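Putative malic enzyme ((S)-malate:NAD+ oxidoreductase (decarboxylating)) (Streptococcus pyogenes, PDB 2A9F) is a putative malic enzyme that probably catalyses the NAD-dependent oxidative decarboxylation of (S)-malate to pyruvate with the help of a divalent metal ion. Local coordinates at the interface of chains A and B. Sequence-based numbering; all coordinates share one arbitrary frame. Chains: chain A/B, putative malic enzyme ((S)-malate:NAD+ oxidoreductase (decarboxylating)).

Contact 1: the interface of chains A and B. Residues chain A 21, 78, 90-91; chain B 39, 44, 47-48.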
# COMPACT_ATOMS: atom_id res chain seq x y z
N LYS A 21 10.04 -4.75 9.06
CA LYS A 21 10.07 -3.79 10.15
C LYS A 21 8.77 -3.01 10.37
O LYS A 21 8.66 -2.25 11.34
CB LYS A 21 11.21 -2.81 9.92
CG LYS A 21 12.53 -3.48 9.62
CD LYS A 21 13.68 -2.49 9.55
CE LYS A 21 13.60 -1.58 8.32
NZ LYS A 21 14.72 -1.87 7.37
N LEU A 78 19.76 2.80 -2.74
CA LEU A 78 20.95 3.29 -2.03
C LEU A 78 22.23 3.45 -2.87
O LEU A 78 22.26 4.18 -3.86
CB LEU A 78 21.23 2.38 -0.81
CG LEU A 78 20.56 2.65 0.54
CD1 LEU A 78 19.19 3.23 0.35
CD2 LEU A 78 20.48 1.35 1.35
N PRO A 90 13.44 -3.68 2.03
CA PRO A 90 14.05 -3.34 3.33
C PRO A 90 14.29 -1.84 3.46
O PRO A 90 14.09 -1.26 4.53
CB PRO A 90 15.36 -4.13 3.32
CG PRO A 90 15.01 -5.31 2.52
CD PRO A 90 14.21 -4.74 1.37
N VAL A 91 14.73 -1.22 2.37
CA VAL A 91 15.00 0.21 2.37
C VAL A 91 13.72 1.07 2.35
O VAL A 91 13.64 2.09 3.04
CB VAL A 91 15.89 0.61 1.17
CG1 VAL A 91 16.08 2.11 1.13
CG2 VAL A 91 17.23 -0.09 1.28
N ALA B 39 18.21 -0.08 11.37
CA ALA B 39 16.97 -0.16 10.63
C ALA B 39 17.07 0.58 9.30
O ALA B 39 16.24 0.40 8.41
CB ALA B 39 15.83 0.40 11.46
N VAL B 44 20.92 -1.44 6.81
CA VAL B 44 19.89 -2.00 5.96
C VAL B 44 20.48 -2.42 4.60
O VAL B 44 19.90 -3.25 3.90
CB VAL B 44 18.73 -0.99 5.77
CG1 VAL B 44 19.24 0.28 5.14
CG2 VAL B 44 17.63 -1.61 4.92
N VAL B 47 20.81 -6.06 4.22
CA VAL B 47 19.54 -6.76 4.05
C VAL B 47 19.14 -6.74 2.59
O VAL B 47 18.73 -7.77 2.04
CB VAL B 47 18.41 -6.11 4.87
CG1 VAL B 47 17.12 -6.87 4.65
CG2 VAL B 47 18.78 -6.08 6.34
N SER B 48 19.26 -5.57 1.96
CA SER B 48 18.93 -5.44 0.55
C SER B 48 19.80 -6.37 -0.30
O SER B 48 19.29 -7.15 -1.11
CB SER B 48 19.13 -4.00 0.08
OG SER B 48 18.13 -3.15 0.62

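Contact 2: the interface of chains A and B. Residues chain A 28, 38-39, 44; chain B 12, 14, 21, 94.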
# COMPACT_ATOMS: atom_id res chain seq x y z
N VAL A 28 -8.90 1.58 15.93
CA VAL A 28 -10.31 1.51 16.29
C VAL A 28 -10.59 0.17 16.99
O VAL A 28 -9.83 -0.78 16.86
CB VAL A 28 -11.17 1.66 15.00
CG1 VAL A 28 -12.46 0.88 15.10
CG2 VAL A 28 -11.45 3.11 14.74
N ILE A 38 -19.60 -1.71 13.44
CA ILE A 38 -19.27 -0.30 13.36
C ILE A 38 -18.08 -0.11 12.41
O ILE A 38 -18.11 0.74 11.51
CB ILE A 38 -18.93 0.24 14.76
CG1 ILE A 38 -20.18 0.17 15.64
CG2 ILE A 38 -18.40 1.66 14.67
CD1 ILE A 38 -19.97 0.63 17.07
N ALA A 39 -17.04 -0.92 12.59
CA ALA A 39 -15.85 -0.84 11.76
C ALA A 39 -16.02 -1.52 10.41
O ALA A 39 -15.27 -1.23 9.48
CB ALA A 39 -14.63 -1.44 12.49
N VAL A 44 -20.25 0.59 8.30
CA VAL A 44 -19.29 1.09 7.32
C VAL A 44 -19.91 1.52 5.99
O VAL A 44 -19.36 2.36 5.29
CB VAL A 44 -18.18 0.03 7.03
CG1 VAL A 44 -18.73 -1.07 6.15
CG2 VAL A 44 -17.00 0.69 6.38
N LEU B 12 -20.93 5.52 14.58
CA LEU B 12 -19.57 5.11 14.35
C LEU B 12 -18.73 6.36 14.20
O LEU B 12 -18.18 6.87 15.19
CB LEU B 12 -19.45 4.22 13.11
CG LEU B 12 -19.57 4.64 11.64
CD1 LEU B 12 -18.22 5.10 11.11
CD2 LEU B 12 -20.04 3.44 10.84
N GLN B 14 -16.02 7.14 13.75
CA GLN B 14 -14.82 7.02 14.53
C GLN B 14 -13.86 7.41 13.41
O GLN B 14 -12.76 7.89 13.64
CB GLN B 14 -14.62 5.55 14.91
CG GLN B 14 -14.74 4.62 13.71
CD GLN B 14 -14.67 3.17 14.09
OE1 GLN B 14 -14.88 2.29 13.26
NE2 GLN B 14 -14.38 2.91 15.36
N LYS B 21 -9.34 3.89 9.84
CA LYS B 21 -9.30 2.90 10.92
C LYS B 21 -7.94 2.23 11.12
O LYS B 21 -7.73 1.55 12.12
CB LYS B 21 -10.39 1.84 10.66
CG LYS B 21 -11.76 2.48 10.29
CD LYS B 21 -12.97 1.52 10.32
CE LYS B 21 -13.09 0.64 9.06
NZ LYS B 21 -13.58 1.38 7.85
N GLY B 94 -11.75 -1.56 6.64
CA GLY B 94 -12.39 -2.45 7.59
C GLY B 94 -12.03 -3.91 7.37
O GLY B 94 -11.83 -4.68 8.32

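Contact 1: the interface of chains A and B
B:Ala39, the last residue of helix 33-39, presents its backbone carbonyl to A:Lys21 in a loop of the other chain, while B:Val44, B:Val47 and B:Ser48 face A:Pro90 and A:Val91 from the first turns of helix 44-53. The polar link is made by the tip of A:Lys21. Its side-chain amine nitrogen NZ donates to B:Ala39 O at 2.9 Å, arriving at 136° to the C=O bond and tilted somewhat from the carbonyl plane. The same NZ donates within its own chain to A:Pro90 O at 3.0 Å, again well off a straight line with the C=O bond. One amine thus ties two backbone carbonyls, one from each subunit. The chain starts extended but bends at chi3 and chi4, which turns NZ toward both oxygens. On the way, CD passes the methyl of B:Ala39 at a looser 4.1 Å from its CB.

Beside this clamp lies an apolar seam. The edge of the A:Pro90 ring, CB and CG, meets the CG1 branch of B:Val47, with CG and CG1 3.4 Å apart. B:Val47 holds that methyl opposite its own backbone N (chi1 180°), pointing at the proline. B:Val44 extends its CG2 branch over the backbone of A:Pro90, 3.6 Å from the carbonyl O, and also touches A:Pro90 CB and A:Val91 CG2. Its other branch, CG1, reaches A:Leu78 CD2 at 4.1 Å, a marginal contact. Farther along, the hydroxyl OG of B:Ser48 sits 3.3 Å from A:Val91 CG2, a packing contact with a methyl.

In the fold, this patch is a helix-on-helix crossing: the start of B helix 44-53 lies against A helix 85-102, which carries the predicted proton acceptor A:Lys95, about 7 Å from the centre of the patch.

Contact 2: the interface of chains A and B
A:Val28 and A:Ile38 supply the aliphatic surface on which B:Gln14 and B:Leu12 rest, in a patch of the two-fold interface between two copies of the protein in the deposited assembly. The isopropyl group of A:Val28 meets the amide of B:Gln14 with both methyls: CG1 and CG2 each stand about 3.3 Å from the amide carbon CD, and the two side chains run at roughly a right angle. Distances from those methyls to NE2 are shorter than packing should allow, so the exact pose of the amide, or of the valine, is doubtful. B:Gln14 reaches there from helix 14-19 as an extended arm, its chain straight after a first torsion of 50°.

A:Ile38 lies on the other flank, antiparallel to B:Leu12, so the two side chains slide past each other in opposite directions. Its CG2 branch faces B:Leu12 CB, too tightly to be taken literally. A more credible contact is made farther along the leucine, where CD2 lies 3.4 Å from A:Ile38 O.

Outward from this core, the surroundings become polar. The amide oxygen OE1 of B:Gln14 lies 3.6 Å from A:Ala39 CA and a little farther from its methyl. B:Lys21 passes the same alanine next to the glutamine, its methylene CD 4.0 Å from A:Ala39 CA. The predicted proton donor A:Tyr40 directly follows A:Ala39, so the partner chain packs beside it. The end of the lysine is doubtful, because CE is modelled implausibly close to A:Ala39 O; as built, B:Lys21 NZ stands 3.5 Å from A:Ala39 O, longer than a hydrogen bond, and 3.8 Å from A:Val44 CG2.

The centres of the C-alpha atoms of contacts 1 and 2 lie about 33 Å apart on one two-fold symmetric interface; the two are largely the same patch with the chains exchanged. Lys21, Ala39, Val44 and helix 85-102 appear in both, but contact 2 extends to the N-terminal segment. The Lys21-Ala39 hydrogen bond is formed in contact 1; the lysine tip in contact 2 is poorly placed in the model. B:Tyr40 follows B:Ala39 in contact 1, close to A:Lys95, and contact 2 is the reverse pairing, so each patch, if the dimer is biological, would probably put Lys95 of one chain near Tyr40 of the other.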